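Local coordinates for microcin B17-processing protein McbD (Escherichia coli str. K-12 substr. MG1655, PDB 6GRH) that is the YcaO-family member of the microcin B17 processing machinery, needed to convert the inactive precursor McbA into the active peptide antibiotic, at residues R112-F117 with I338-A343; C149-H154 with Y354-S359. The protein carries 1 engineered substitution. All blocks are in the same frame, centred on the assembly; numbering follows the deposited sequence.

Interaction 1: R112-F117 with I338-A343; sequences RAFNLF and IFVYYA
Two strands of an antiparallel sheet in the YcaO region, 108-115 and 339-347, meet where Phe114 faces Val340 in a hydrogen-bonded pair: Val340 N donates to Phe114 O at 2.8 Å, and Phe114 N returns the bond to Val340 O. Past the end of the first strand Leu116 N still reaches Ile338 O, at 2.8 Å and nearly straight (172°), while Asn115 OD1 accepts from Phe117 N in an Asx turn that leads the chain out of the sheet, and Asn115 ND2 bonds Asp336 O. On the face carrying Phe114, the two side chains of the pair run side by side, and Val340 CB sits over the phenyl ring, 3.9 Å from its centroid. The Tyr342 side chain crosses Phe114 at about a right angle, the ring planes 47° apart, with Tyr342 CD1 3.6 Å from Phe114 CD2; the tyrosine hydroxyl bonds Ser35 of the McbB chain, so this face belongs to a subunit interface. Beyond the strand end, Ile338 CD1 touches the edge of the Phe117 ring at CZ, and Leu116 CD2 packs on Ile338 CG2; helix 327-334 adjoins both clusters. Arg112 closes the other end. Its CG lies between the backbone N and the carbonyl carbon (chi1 74°), and CD rests over the Tyr342 ring face, 3.7 Å from the centroid, a CH-pi contact. The guanidinium reaches the partner strand through NH1, which gives an in-plane hydrogen bond to a lone pair of Tyr342 O at 2.9 Å and a second to a water that also bonds Tyr341 OH, itself hydrogen-bonded to His63.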
loop_
_atom_site.group_PDB
_atom_site.type_symbol
_atom_site.label_atom_id
_atom_site.label_comp_id
_atom_site.label_asym_id
_atom_site.label_seq_id
_atom_site.Cartn_x
_atom_site.Cartn_y
_atom_site.Cartn_z
ATOM N N ARG E 112 -1.064 -12.756 51.394
ATOM C CA ARG E 112 -2.492 -12.991 51.515
ATOM C C ARG E 112 -2.845 -14.375 50.939
ATOM O O ARG E 112 -2.202 -14.845 49.999
ATOM C CB ARG E 112 -3.283 -11.855 50.830
ATOM C CG ARG E 112 -3.245 -11.907 49.300
ATOM C CD ARG E 112 -3.841 -10.672 48.655
ATOM N NE ARG E 112 -2.968 -9.516 48.726
ATOM C CZ ARG E 112 -1.885 -9.324 47.969
ATOM N NH1 ARG E 112 -1.464 -10.228 47.078
ATOM N NH2 ARG E 112 -1.180 -8.214 48.134
ATOM N N ALA E 113 -3.841 -15.030 51.529
ATOM C CA ALA E 113 -4.351 -16.286 50.998
ATOM C C ALA E 113 -5.754 -16.549 51.504
ATOM O O ALA E 113 -6.212 -15.915 52.468
ATOM C CB ALA E 113 -3.425 -17.435 51.370
ATOM N N PHE E 114 -6.442 -17.483 50.873
ATOM C CA PHE E 114 -7.652 -18.036 51.474
ATOM C C PHE E 114 -7.654 -19.546 51.394
ATOM O O PHE E 114 -7.028 -20.121 50.508
ATOM C CB PHE E 114 -8.920 -17.429 50.848
ATOM C CG PHE E 114 -9.058 -17.638 49.360
ATOM C CD1 PHE E 114 -9.674 -18.796 48.851
ATOM C CD2 PHE E 114 -8.652 -16.659 48.465
ATOM C CE1 PHE E 114 -9.832 -18.975 47.478
ATOM C CE2 PHE E 114 -8.805 -16.841 47.099
ATOM C CZ PHE E 114 -9.410 -17.998 46.607
ATOM N N ASN E 115 -8.341 -20.183 52.336
ATOM C CA ASN E 115 -8.481 -21.634 52.347
ATOM C C ASN E 115 -9.343 -22.057 51.151
ATOM O O ASN E 115 -10.443 -21.539 50.947
ATOM C CB ASN E 115 -9.093 -22.098 53.686
ATOM C CG ASN E 115 -9.269 -23.615 53.777
ATOM O OD1 ASN E 115 -10.184 -24.194 53.180
ATOM N ND2 ASN E 115 -8.408 -24.258 54.550
ATOM N N LEU E 116 -8.836 -23.005 50.369
ATOM C CA LEU E 116 -9.492 -23.453 49.137
ATOM C C LEU E 116 -10.952 -23.916 49.336
ATOM O O LEU E 116 -11.791 -23.725 48.453
ATOM C CB LEU E 116 -8.679 -24.590 48.504
ATOM C CG LEU E 116 -9.175 -25.220 47.197
ATOM C CD1 LEU E 116 -9.176 -24.195 46.091
ATOM C CD2 LEU E 116 -8.302 -26.410 46.796
ATOM N N PHE E 117 -11.240 -24.501 50.490
ATOM C CA PHE E 117 -12.548 -25.099 50.754
ATOM C C PHE E 117 -13.503 -24.181 51.523
ATOM O O PHE E 117 -14.679 -24.091 51.172
ATOM C CB PHE E 117 -12.366 -26.410 51.504
ATOM C CG PHE E 117 -11.308 -27.294 50.913
ATOM C CD1 PHE E 117 -11.503 -27.874 49.673
ATOM C CD2 PHE E 117 -10.115 -27.525 51.590
ATOM C CE1 PHE E 117 -10.525 -28.687 49.116
ATOM C CE2 PHE E 117 -9.135 -28.333 51.043
ATOM C CZ PHE E 117 -9.342 -28.923 49.806
ATOM N N ILE E 338 -5.276 -26.600 52.383
ATOM C CA ILE E 338 -4.904 -26.220 51.026
ATOM C C ILE E 338 -5.339 -24.768 50.868
ATOM O O ILE E 338 -6.501 -24.422 51.137
ATOM C CB ILE E 338 -5.560 -27.099 49.943
ATOM C CG1 ILE E 338 -5.310 -28.578 50.224
ATOM C CG2 ILE E 338 -5.012 -26.741 48.564
ATOM C CD1 ILE E 338 -5.859 -29.525 49.168
ATOM N N PHE E 339 -4.403 -23.941 50.418
ATOM C CA PHE E 339 -4.551 -22.497 50.422
ATOM C C PHE E 339 -4.307 -21.948 49.035
ATOM O O PHE E 339 -3.561 -22.530 48.246
ATOM C CB PHE E 339 -3.566 -21.875 51.432
ATOM C CG PHE E 339 -3.688 -22.476 52.781
ATOM C CD1 PHE E 339 -4.769 -22.157 53.583
ATOM C CD2 PHE E 339 -2.801 -23.464 53.196
ATOM C CE1 PHE E 339 -4.945 -22.778 54.804
ATOM C CE2 PHE E 339 -2.952 -24.067 54.419
ATOM C CZ PHE E 339 -4.027 -23.725 55.232
ATOM N N VAL E 340 -4.949 -20.825 48.757
ATOM C CA VAL E 340 -4.785 -20.133 47.515
ATOM C C VAL E 340 -4.147 -18.786 47.823
ATOM O O VAL E 340 -4.804 -17.902 48.378
ATOM C CB VAL E 340 -6.142 -19.907 46.834
ATOM C CG1 VAL E 340 -5.945 -19.247 45.489
ATOM C CG2 VAL E 340 -6.921 -21.217 46.699
ATOM N N TYR E 341 -2.873 -18.629 47.452
ATOM C CA TYR E 341 -2.282 -17.311 47.361
ATOM C C TYR E 341 -2.894 -16.631 46.170
ATOM O O TYR E 341 -3.088 -17.264 45.111
ATOM C CB TYR E 341 -0.769 -17.369 47.150
ATOM C CG TYR E 341 -0.209 -16.085 46.613
ATOM C CD1 TYR E 341 0.016 -15.007 47.448
ATOM C CD2 TYR E 341 0.089 -15.949 45.268
ATOM C CE1 TYR E 341 0.542 -13.824 46.968
ATOM C CE2 TYR E 341 0.584 -14.754 44.748
ATOM C CZ TYR E 341 0.819 -13.692 45.598
ATOM O OH TYR E 341 1.313 -12.511 45.084
ATOM N N TYR E 342 -3.165 -15.339 46.305
ATOM C CA TYR E 342 -3.731 -14.585 45.180
ATOM C C TYR E 342 -3.225 -13.163 45.166
ATOM O O TYR E 342 -2.864 -12.595 46.211
ATOM C CB TYR E 342 -5.273 -14.638 45.207
ATOM C CG TYR E 342 -5.871 -13.851 46.329
ATOM C CD1 TYR E 342 -6.011 -14.406 47.584
ATOM C CD2 TYR E 342 -6.249 -12.525 46.141
ATOM C CE1 TYR E 342 -6.520 -13.659 48.639
ATOM C CE2 TYR E 342 -6.761 -11.772 47.177
ATOM C CZ TYR E 342 -6.876 -12.321 48.422
ATOM O OH TYR E 342 -7.389 -11.555 49.453
ATOM N N ALA E 343 -3.138 -12.622 43.953
ATOM C CA ALA E 343 -2.852 -11.211 43.714
ATOM C C ALA E 343 -3.638 -10.815 42.454
ATOM O O ALA E 343 -4.021 -11.680 41.630
ATOM C CB ALA E 343 -1.384 -10.978 43.506
HETATM O O HOH W 1 1.333 -10.165 46.469
HETATM O O HOH W 2 -7.489 -12.809 51.925
#

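Interaction 2: C149-H154 with Y354-S359; sequences CGCSFH and YTKIVS
Ser152 and Thr355 form the hydrogen-bonded pair between strands 151-154 and 350-358, with Ser152 N to Thr355 O at 2.8 Å and Thr355 N to Ser152 O at 2.9 Å. Ile357 N adds a longer bond to Gly150 O, approaching from above the carbonyl plane; that oxygen also accepts from Lys356 CA (3.3 Å) in a CA-H...O contact, and Ser164 of helix 157-180 bonds it too. The one polar side-chain link comes from Lys356. Its chain is extended until a bend at chi4 (76°) brings NZ to Cys149 O, 2.6 Å away, and Asp147 O takes a second bond from the same amine, so two backbone carbonyls grip it. Cys151 SG lies alongside the aliphatic part, 3.8 Å from Lys356 CG. Aromatic packing occupies the far end, where Phe153 and Tyr354 lie side by side, pointing the same way, with CD1 of the former 3.5 Å from CE2 of the latter and the ring planes at 52°. Phe59 and His63 of helix 47-66 stack on Phe153 and Tyr354 respectively. The whole is an antiparallel strand pair of the YcaO fold, packed between helices 47-66 and 157-180.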
loop_
_atom_site.group_PDB
_atom_site.type_symbol
_atom_site.label_atom_id
_atom_site.label_comp_id
_atom_site.label_asym_id
_atom_site.label_seq_id
_atom_site.Cartn_x
_atom_site.Cartn_y
_atom_site.Cartn_z
ATOM N N CYS E 149 5.574 -24.498 41.350
ATOM C CA CYS E 149 4.461 -25.475 41.390
ATOM C C CYS E 149 3.173 -24.834 41.865
ATOM O O CYS E 149 3.167 -24.101 42.851
ATOM C CB CYS E 149 4.752 -26.647 42.321
ATOM S SG CYS E 149 6.034 -27.719 41.666
ATOM N N GLY E 150 2.099 -25.101 41.130
ATOM C CA GLY E 150 0.792 -24.579 41.448
ATOM C C GLY E 150 0.524 -23.133 41.065
ATOM O O GLY E 150 -0.534 -22.621 41.397
ATOM N N CYS E 151 1.459 -22.484 40.382
ATOM C CA CYS E 151 1.332 -21.068 40.007
ATOM C C CYS E 151 0.540 -20.939 38.718
ATOM O O CYS E 151 0.682 -21.773 37.816
ATOM C CB CYS E 151 2.692 -20.432 39.787
ATOM S SG CYS E 151 3.668 -20.179 41.296
ATOM N N SER E 152 -0.295 -19.905 38.640
ATOM C CA SER E 152 -1.087 -19.640 37.438
ATOM C C SER E 152 -1.409 -18.160 37.301
ATOM O O SER E 152 -1.336 -17.397 38.272
ATOM C CB SER E 152 -2.380 -20.465 37.441
ATOM O OG SER E 152 -2.829 -20.695 36.119
ATOM N N PHE E 153 -1.729 -17.777 36.064
ATOM C CA PHE E 153 -2.132 -16.419 35.713
ATOM C C PHE E 153 -3.334 -16.513 34.796
ATOM O O PHE E 153 -3.325 -17.309 33.852
ATOM C CB PHE E 153 -0.998 -15.691 34.999
ATOM C CG PHE E 153 -1.399 -14.375 34.409
ATOM C CD1 PHE E 153 -1.402 -13.224 35.183
ATOM C CD2 PHE E 153 -1.803 -14.283 33.079
ATOM C CE1 PHE E 153 -1.765 -12.012 34.643
ATOM C CE2 PHE E 153 -2.172 -13.063 32.531
ATOM C CZ PHE E 153 -2.140 -11.920 33.306
ATOM N N HIS E 154 -4.369 -15.720 35.049
ATOM C CA HIS E 154 -5.477 -15.644 34.101
ATOM C C HIS E 154 -6.289 -14.378 34.256
ATOM O O HIS E 154 -6.110 -13.656 35.217
ATOM C CB HIS E 154 -6.396 -16.863 34.284
ATOM C CG HIS E 154 -6.949 -17.377 32.988
ATOM N ND1 HIS E 154 -8.090 -16.858 32.405
ATOM C CD2 HIS E 154 -6.475 -18.317 32.129
ATOM C CE1 HIS E 154 -8.307 -17.472 31.254
ATOM N NE2 HIS E 154 -7.346 -18.363 31.066
ATOM N N TYR E 354 -3.173 -13.566 39.657
ATOM C CA TYR E 354 -2.050 -14.465 39.890
ATOM C C TYR E 354 -2.459 -15.323 41.071
ATOM O O TYR E 354 -2.980 -14.785 42.076
ATOM C CB TYR E 354 -0.786 -13.690 40.246
ATOM C CG TYR E 354 -0.491 -12.526 39.347
ATOM C CD1 TYR E 354 -1.071 -11.285 39.572
ATOM C CD2 TYR E 354 0.391 -12.653 38.277
ATOM C CE1 TYR E 354 -0.786 -10.190 38.737
ATOM C CE2 TYR E 354 0.679 -11.585 37.438
ATOM C CZ TYR E 354 0.106 -10.353 37.677
ATOM O OH TYR E 354 0.407 -9.289 36.853
ATOM N N THR E 355 -2.268 -16.631 40.958
ATOM C CA THR E 355 -2.617 -17.532 42.051
ATOM C C THR E 355 -1.545 -18.592 42.214
ATOM O O THR E 355 -0.887 -18.964 41.241
ATOM C CB THR E 355 -3.953 -18.275 41.816
ATOM O OG1 THR E 355 -3.953 -18.828 40.502
ATOM C CG2 THR E 355 -5.141 -17.349 41.981
ATOM N N LYS E 356 -1.419 -19.106 43.438
ATOM C CA LYS E 356 -0.637 -20.317 43.698
ATOM C C LYS E 356 -1.349 -21.141 44.758
ATOM O O LYS E 356 -1.703 -20.629 45.831
ATOM C CB LYS E 356 0.787 -19.994 44.156
ATOM C CG LYS E 356 1.711 -21.218 44.344
ATOM C CD LYS E 356 3.005 -20.781 45.005
ATOM C CE LYS E 356 3.978 -21.904 45.363
ATOM N NZ LYS E 356 4.685 -22.413 44.160
ATOM N N ILE E 357 -1.582 -22.404 44.425
ATOM C CA ILE E 357 -2.149 -23.346 45.348
ATOM C C ILE E 357 -1.017 -24.049 46.068
ATOM O O ILE E 357 -0.137 -24.621 45.422
ATOM C CB ILE E 357 -3.130 -24.316 44.658
ATOM C CG1 ILE E 357 -4.353 -23.504 44.234
ATOM C CG2 ILE E 357 -3.516 -25.430 45.626
ATOM C CD1 ILE E 357 -5.473 -24.265 43.603
ATOM N N VAL E 358 -1.088 -23.989 47.400
ATOM C CA VAL E 358 -0.063 -24.433 48.333
ATOM C C VAL E 358 -0.701 -25.288 49.421
ATOM O O VAL E 358 -1.710 -24.888 49.998
ATOM C CB VAL E 358 0.586 -23.240 49.084
ATOM C CG1 VAL E 358 1.617 -23.720 50.100
ATOM C CG2 VAL E 358 1.233 -22.279 48.109
ATOM N N SER E 359 -0.087 -26.432 49.717
ATOM C CA SER E 359 -0.453 -27.230 50.878
ATOM C C SER E 359 0.764 -27.860 51.576
ATOM O O SER E 359 1.512 -28.611 50.947
ATOM C CB SER E 359 -1.434 -28.326 50.502
ATOM O OG SER E 359 -1.801 -29.070 51.666
#

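How the interactions relate
From the N terminus the chain passes first through 112-117, then 149-154, and meets their partners in the same order, 338-343 and 354-359. Interaction 1 closes a loop of 220 intervening residues and interaction 2 one of 199; because the segments alternate, the two loops cross and neither encloses the other. Their second segments lie on successive strands, 339-347 and 350-358, which pair with each other through Tyr341 N to Lys356 O and Ala343 O to Tyr354 N, while Ile338 packs on Ile357. Four strands therefore run side by side, 108-115, 339-347, 350-358 and 151-154: sequence-distant strands are joined through a local pair, linking the McbB-facing side of the sheet to helices 47-66 and 157-180.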